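Local coordinates for periplasmic binding protein (Veillonella parvula, PDB 4OVK), which probably captures a small solute outside the cytoplasmic membrane and delivers it to an ABC transporter, at residues V283-W291 against Y304-Y314. Numbering follows the deposited sequence. Where two conformers were deposited one is given.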
ATOM      1  N   VAL A 283       4.179   3.070   1.600  1.00 15.53           N
ATOM      2  CA  VAL A 283       5.301   3.458   2.454  1.00 17.85           C
ATOM      3  C   VAL A 283       5.645   2.366   3.513  1.00 15.68           C
ATOM      4  O   VAL A 283       6.784   2.223   3.950  1.00 15.82           O
ATOM      5  CB  VAL A 283       5.024   4.852   3.075  1.00 22.81           C
ATOM      6  CG1 VAL A 283       4.234   4.758   4.374  1.00 23.96           C
ATOM      7  CG2 VAL A 283       6.312   5.604   3.282  1.00 25.79           C
ATOM      8  N   GLU A 284       4.658   1.566   3.864  1.00 13.71           N
ATOM      9  CA  GLU A 284       4.810   0.489   4.844  1.00 12.59           C
ATOM     10  C   GLU A 284       5.064  -0.906   4.211  1.00 12.28           C
ATOM     11  O   GLU A 284       5.081  -1.916   4.911  1.00 14.05           O
ATOM     12  CB  GLU A 284       3.576   0.470   5.737  1.00 11.92           C
ATOM     13  CG  GLU A 284       3.408   1.776   6.507  1.00 12.59           C
ATOM     14  CD  GLU A 284       2.108   1.903   7.273  1.00 12.57           C
ATOM     15  OE1 GLU A 284       1.137   1.184   6.977  1.00 16.87           O
ATOM     16  OE2 GLU A 284       2.039   2.783   8.145  1.00 12.51           O
ATOM     17  N   THR A 285       5.288  -0.966   2.906  1.00 13.26           N
ATOM     18  CA  THR A 285       5.542  -2.248   2.229  1.00 13.04           C
ATOM     19  C   THR A 285       6.599  -3.144   2.909  1.00 13.00           C
ATOM     20  O   THR A 285       6.388  -4.359   2.995  1.00 13.70           O
ATOM     21  CB  THR A 285       5.870  -2.060   0.740  1.00 16.62           C
ATOM     22  OG1 THR A 285       4.712  -1.552   0.066  1.00 17.27           O
ATOM     23  CG2 THR A 285       6.285  -3.379   0.086  1.00 18.32           C
ATOM     24  N   PRO A 286       7.704  -2.573   3.406  1.00 12.97           N
ATOM     25  CA  PRO A 286       8.656  -3.452   4.110  1.00 13.33           C
ATOM     26  C   PRO A 286       8.055  -4.221   5.299  1.00 13.03           C
ATOM     27  O   PRO A 286       8.508  -5.336   5.607  1.00 12.59           O
ATOM     28  CB  PRO A 286       9.741  -2.480   4.586  1.00 14.26           C
ATOM     29  CG  PRO A 286       9.717  -1.398   3.591  1.00 16.02           C
ATOM     30  CD  PRO A 286       8.266  -1.215   3.221  1.00 14.23           C
ATOM     31  N   LEU A 287       7.061  -3.636   5.962  1.00 11.74           N
ATOM     32  CA  LEU A 287       6.378  -4.312   7.071  1.00 11.51           C
ATOM     33  C   LEU A 287       5.493  -5.456   6.557  1.00 11.71           C
ATOM     34  O   LEU A 287       5.415  -6.536   7.163  1.00 13.42           O
ATOM     35  CB  LEU A 287       5.569  -3.313   7.902  1.00 10.34           C
ATOM     36  CG  LEU A 287       6.436  -2.239   8.562  1.00 12.12           C
ATOM     37  CD1 LEU A 287       5.584  -1.085   9.027  1.00 13.92           C
ATOM     38  CD2 LEU A 287       7.279  -2.793   9.725  1.00 13.10           C
HETATM   39  N   MSE A 288       4.856  -5.238   5.413  1.00 11.63           N
HETATM   40  CA  MSE A 288       4.089  -6.292   4.758  1.00 10.96           C
HETATM   41  C   MSE A 288       4.983  -7.452   4.374  1.00 10.87           C
HETATM   42  O   MSE A 288       4.611  -8.603   4.553  1.00 13.77           O
HETATM   43  CB  MSE A 288       3.389  -5.725   3.536  1.00 12.39           C
HETATM   44  CG  MSE A 288       2.702  -6.793   2.696  1.00 13.06           C
HETATM   45 SE   MSE A 288       1.354  -7.810   3.713  1.00 16.72          SE
HETATM   46  CE  MSE A 288       0.177  -8.230   2.196  1.00 19.55           C
HETATM   47  N   MSE A 289       6.177  -7.162   3.866  1.00 12.39           N
HETATM   48  CA  MSE A 289       7.117  -8.215   3.464  1.00 13.19           C
HETATM   49  C   MSE A 289       7.540  -9.040   4.670  1.00 13.47           C
HETATM   50  O   MSE A 289       7.651 -10.277   4.613  1.00 13.24           O
HETATM   51  CB  MSE A 289       8.337  -7.591   2.792  1.00 16.84           C
HETATM   52  CG  MSE A 289       7.937  -6.923   1.501  1.00 24.29           C
HETATM   53 SE   MSE A 289       7.797  -8.278   0.101  0.75 39.72          SE
HETATM   54  CE  MSE A 289       8.937  -7.201  -1.093  1.00 46.81           C
ATOM     55  N   LYS A 290       7.728  -8.361   5.791  1.00 12.23           N
ATOM     56  CA  LYS A 290       8.075  -9.035   7.033  1.00 12.91           C
ATOM     57  C   LYS A 290       6.965  -9.947   7.559  1.00 13.21           C
ATOM     58  O   LYS A 290       7.249 -11.063   8.000  1.00 14.31           O
ATOM     59  CB  LYS A 290       8.526  -8.034   8.081  1.00 14.27           C
ATOM     60  CG  LYS A 290       9.967  -7.606   7.835  1.00 16.77           C
ATOM     61  CD  LYS A 290      10.485  -6.592   8.827  1.00 22.85           C
ATOM     62  CE  LYS A 290      12.010  -6.579   8.750  1.00 26.35           C
ATOM     63  NZ  LYS A 290      12.661  -5.630   9.693  1.00 27.58           N
ATOM     64  N   TRP A 291       5.718  -9.500   7.457  1.00 11.16           N
ATOM     65  CA  TRP A 291       4.568 -10.318   7.824  1.00 10.87           C
ATOM     66  C   TRP A 291       4.515 -11.582   6.953  1.00 12.19           C
ATOM     67  O   TRP A 291       4.412 -12.696   7.483  1.00 13.95           O
ATOM     68  CB  TRP A 291       3.284  -9.498   7.714  1.00 11.01           C
ATOM     69  CG  TRP A 291       2.042 -10.201   8.085  1.00 10.89           C
ATOM     70  CD1 TRP A 291       1.585 -10.447   9.351  1.00 12.05           C
ATOM     71  CD2 TRP A 291       1.071 -10.748   7.192  1.00 11.41           C
ATOM     72  NE1 TRP A 291       0.395 -11.126   9.297  1.00 13.31           N
ATOM     73  CE2 TRP A 291       0.052 -11.310   7.980  1.00 12.45           C
ATOM     74  CE3 TRP A 291       0.959 -10.814   5.801  1.00 12.62           C
ATOM     75  CZ2 TRP A 291      -1.057 -11.931   7.420  1.00 13.21           C
ATOM     76  CZ3 TRP A 291      -0.133 -11.432   5.249  1.00 13.88           C
ATOM     77  CH2 TRP A 291      -1.142 -11.964   6.054  1.00 14.53           C
ATOM     78  N   TYR A 304      13.921 -11.076  13.213  1.00 16.27           N
ATOM     79  CA  TYR A 304      13.211  -9.844  13.540  1.00 15.97           C
ATOM     80  C   TYR A 304      11.905 -10.156  14.250  1.00 14.45           C
ATOM     81  O   TYR A 304      11.375 -11.277  14.160  1.00 17.00           O
ATOM     82  CB  TYR A 304      12.927  -8.997  12.294  1.00 16.85           C
ATOM     83  CG  TYR A 304      12.095  -9.681  11.241  1.00 16.73           C
ATOM     84  CD1 TYR A 304      10.704  -9.680  11.303  1.00 17.45           C
ATOM     85  CD2 TYR A 304      12.699 -10.328  10.164  1.00 17.40           C
ATOM     86  CE1 TYR A 304       9.938 -10.315  10.335  1.00 15.78           C
ATOM     87  CE2 TYR A 304      11.940 -10.950   9.184  1.00 16.82           C
ATOM     88  CZ  TYR A 304      10.560 -10.943   9.274  1.00 17.46           C
ATOM     89  OH  TYR A 304       9.809 -11.556   8.293  1.00 17.83           O
ATOM     90  N   ILE A 305      11.416  -9.168  14.988  1.00 15.89           N
ATOM     91  CA  ILE A 305      10.111  -9.232  15.643  1.00 16.53           C
ATOM     92  C   ILE A 305       9.240  -8.152  15.009  1.00 14.62           C
ATOM     93  O   ILE A 305       9.496  -6.951  15.173  1.00 15.80           O
ATOM     94  CB  ILE A 305      10.235  -9.000  17.157  1.00 18.15           C
ATOM     95  CG1 ILE A 305      11.173 -10.047  17.790  1.00 22.09           C
ATOM     96  CG2 ILE A 305       8.867  -9.032  17.819  1.00 19.61           C
ATOM     97  CD1 ILE A 305      11.555  -9.719  19.214  1.00 24.03           C
ATOM     98  N   LEU A 306       8.224  -8.586  14.275  1.00 14.92           N
ATOM     99  CA  LEU A 306       7.411  -7.693  13.455  1.00 13.96           C
ATOM    100  C   LEU A 306       6.759  -6.599  14.303  1.00 13.78           C
ATOM    101  O   LEU A 306       6.757  -5.436  13.917  1.00 13.08           O
ATOM    102  CB  LEU A 306       6.350  -8.495  12.708  1.00 13.71           C
ATOM    103  CG  LEU A 306       5.388  -7.658  11.849  1.00 14.63           C
ATOM    104  CD1 LEU A 306       6.141  -6.773  10.859  1.00 16.62           C
ATOM    105  CD2 LEU A 306       4.387  -8.557  11.136  1.00 16.77           C
ATOM    106  N   ARG A 307       6.216  -6.973  15.462  1.00 14.93           N
ATOM    107  CA  ARG A 307       5.563  -6.014  16.351  1.00 16.42           C
ATOM    108  C   ARG A 307       6.510  -4.868  16.738  1.00 15.41           C
ATOM    109  O   ARG A 307       6.101  -3.715  16.794  1.00 15.57           O
ATOM    110  CB  ARG A 307       5.045  -6.751  17.595  1.00 22.39           C
ATOM    111  CG  ARG A 307       4.768  -5.923  18.829  1.00 26.99           C
ATOM    112  CD  ARG A 307       4.246  -6.797  19.963  1.00 30.95           C
ATOM    113  NE  ARG A 307       3.125  -7.640  19.543  1.00 30.72           N
ATOM    114  CZ  ARG A 307       1.834  -7.371  19.745  1.00 27.96           C
ATOM    115  NH1 ARG A 307       1.450  -6.278  20.390  1.00 32.55           N
ATOM    116  NH2 ARG A 307       0.913  -8.221  19.310  1.00 32.86           N
ATOM    117  N   ASP A 308       7.763  -5.201  17.047  1.00 15.07           N
ATOM    118  CA  ASP A 308       8.761  -4.193  17.399  1.00 15.89           C
ATOM    119  C   ASP A 308       9.080  -3.294  16.214  1.00 14.20           C
ATOM    120  O   ASP A 308       9.228  -2.090  16.370  1.00 15.27           O
ATOM    121  CB  ASP A 308      10.059  -4.840  17.902  1.00 17.10           C
ATOM    122  CG  ASP A 308       9.875  -5.600  19.193  1.00 21.39           C
ATOM    123  OD1 ASP A 308       8.855  -5.401  19.875  1.00 24.97           O
ATOM    124  OD2 ASP A 308      10.769  -6.405  19.543  1.00 26.34           O
ATOM    125  N   ASP A 309       9.208  -3.882  15.036  1.00 13.01           N
ATOM    126  CA  ASP A 309       9.554  -3.118  13.848  1.00 12.43           C
ATOM    127  C   ASP A 309       8.392  -2.186  13.476  1.00 11.24           C
ATOM    128  O   ASP A 309       8.621  -1.052  13.055  1.00 10.51           O
ATOM    129  CB  ASP A 309       9.876  -4.034  12.672  1.00 13.61           C
ATOM    130  CG  ASP A 309      11.117  -4.875  12.901  1.00 17.35           C
ATOM    131  OD1 ASP A 309      11.879  -4.643  13.880  1.00 19.00           O
ATOM    132  OD2 ASP A 309      11.326  -5.794  12.081  1.00 22.99           O
ATOM    133  N   LEU A 310       7.156  -2.664  13.648  1.00 11.02           N
ATOM    134  CA  LEU A 310       5.969  -1.832  13.414  1.00 10.30           C
ATOM    135  C   LEU A 310       5.952  -0.650  14.396  1.00 11.22           C
ATOM    136  O   LEU A 310       5.768   0.489  13.980  1.00 11.95           O
ATOM    137  CB  LEU A 310       4.707  -2.695  13.551  1.00 11.23           C
ATOM    138  CG  LEU A 310       3.353  -2.035  13.379  1.00 11.91           C
ATOM    139  CD1 LEU A 310       3.183  -1.511  11.962  1.00 12.29           C
ATOM    140  CD2 LEU A 310       2.221  -2.975  13.728  1.00 13.99           C
ATOM    141  N   LYS A 311       6.155  -0.920  15.693  0.70 10.97           N
ATOM    142  CA  LYS A 311       6.191   0.152  16.686  0.70 11.36           C
ATOM    143  C   LYS A 311       7.288   1.166  16.376  0.70 11.02           C
ATOM    144  O   LYS A 311       7.063   2.380  16.465  0.70 12.88           O
ATOM    145  CB  LYS A 311       6.379  -0.394  18.091  0.70 12.53           C
ATOM    146  CG  LYS A 311       5.154  -1.151  18.580  0.70 14.64           C
ATOM    147  CD  LYS A 311       5.446  -1.952  19.834  0.70 19.31           C
ATOM    148  CE  LYS A 311       5.611  -1.043  21.027  0.70 20.93           C
ATOM    149  NZ  LYS A 311       5.600  -1.840  22.278  0.70 28.87           N
ATOM    150  N   GLN A 312       8.467   0.664  16.018  1.00 10.61           N
ATOM    151  CA  GLN A 312       9.599   1.525  15.693  1.00 12.37           C
ATOM    152  C   GLN A 312       9.269   2.434  14.511  1.00 13.00           C
ATOM    153  O   GLN A 312       9.558   3.633  14.570  1.00 11.76           O
ATOM    154  CB  GLN A 312      10.844   0.704  15.384  1.00 16.58           C
ATOM    155  CG  GLN A 312      12.060   1.525  15.003  1.00 22.12           C
ATOM    156  CD  GLN A 312      13.204   0.650  14.510  1.00 32.71           C
ATOM    157  OE1 GLN A 312      13.168   0.103  13.400  1.00 44.75           O
ATOM    158  NE2 GLN A 312      14.220   0.516  15.328  1.00 41.13           N
ATOM    159  N   PHE A 313       8.678   1.861  13.468  1.00 11.52           N
ATOM    160  CA  PHE A 313       8.323   2.626  12.263  1.00 10.66           C
ATOM    161  C   PHE A 313       7.334   3.761  12.602  1.00  9.60           C
ATOM    162  O   PHE A 313       7.567   4.921  12.245  1.00  9.43           O
ATOM    163  CB  PHE A 313       7.740   1.700  11.206  1.00 10.87           C
ATOM    164  CG  PHE A 313       7.548   2.354   9.860  1.00 10.99           C
ATOM    165  CD1 PHE A 313       6.421   3.123   9.595  1.00 10.74           C
ATOM    166  CD2 PHE A 313       8.492   2.191   8.862  1.00 10.84           C
ATOM    167  CE1 PHE A 313       6.239   3.702   8.343  1.00 11.81           C
ATOM    168  CE2 PHE A 313       8.327   2.785   7.627  1.00 11.92           C
ATOM    169  CZ  PHE A 313       7.206   3.551   7.376  1.00 13.25           C
ATOM    170  N   TYR A 314       6.263   3.438  13.329  1.00  8.91           N
ATOM    171  CA  TYR A 314       5.241   4.440  13.693  1.00  9.06           C
ATOM    172  C   TYR A 314       5.837   5.517  14.597  1.00  9.35           C
ATOM    173  O   TYR A 314       5.562   6.698  14.442  1.00 10.39           O
ATOM    174  CB  TYR A 314       4.002   3.763  14.329  1.00  9.85           C
ATOM    175  CG  TYR A 314       3.024   3.274  13.272  1.00  9.09           C
ATOM    176  CD1 TYR A 314       3.435   2.406  12.258  1.00  9.10           C
ATOM    177  CD2 TYR A 314       1.703   3.684  13.276  1.00  9.74           C
ATOM    178  CE1 TYR A 314       2.576   2.011  11.258  1.00 10.60           C
ATOM    179  CE2 TYR A 314       0.826   3.300  12.266  1.00 10.98           C
ATOM    180  CZ  TYR A 314       1.257   2.459  11.268  1.00 10.49           C
ATOM    181  OH  TYR A 314       0.403   2.087  10.253  1.00 13.70           O
TER
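K290 lies across Y304 and reaches D309, an example of one lysine serving an antiparallel helix pair with both its aliphatic stem and its charge. K290 CG rests over a face of the Y304 ring, 3.9 Å from its centroid, a CH-pi contact offset toward the rim. Beyond CG the chain runs extended (chi2 179°), which carries K290 NZ to a salt bridge with D309 OD2 at 2.7 Å, met from above the carboxylate plane; NZ also hydrogen-bonds a triethylene glycol, probably from the crystallisation liquor. Y304 OH in turn donates to K290 O at 2.6 Å, in the carbonyl plane and on a lone pair. A leucine in place of Y304 would probably leave that carbonyl without its hydroxyl donor and the lysine stem without its aromatic face. Deeper in, L287 is a knob among L306, D309, L310 and F313, with L287 CD1 over a face of the F313 ring, 4.0 Å from F313 CG. At the far end Y314 OH gives E284 OE2 a weak hydrogen bond, and OE2 is also hydrogen-bonded to Y318 OH. The two segments' helix axes approach to 10.4 Å, their N-to-C directions 173° apart. Helix 150-170 packs on helix 285-296 through P286, L287 and M289, while helix 324-331 covers L306 and L310 of helix 306-318.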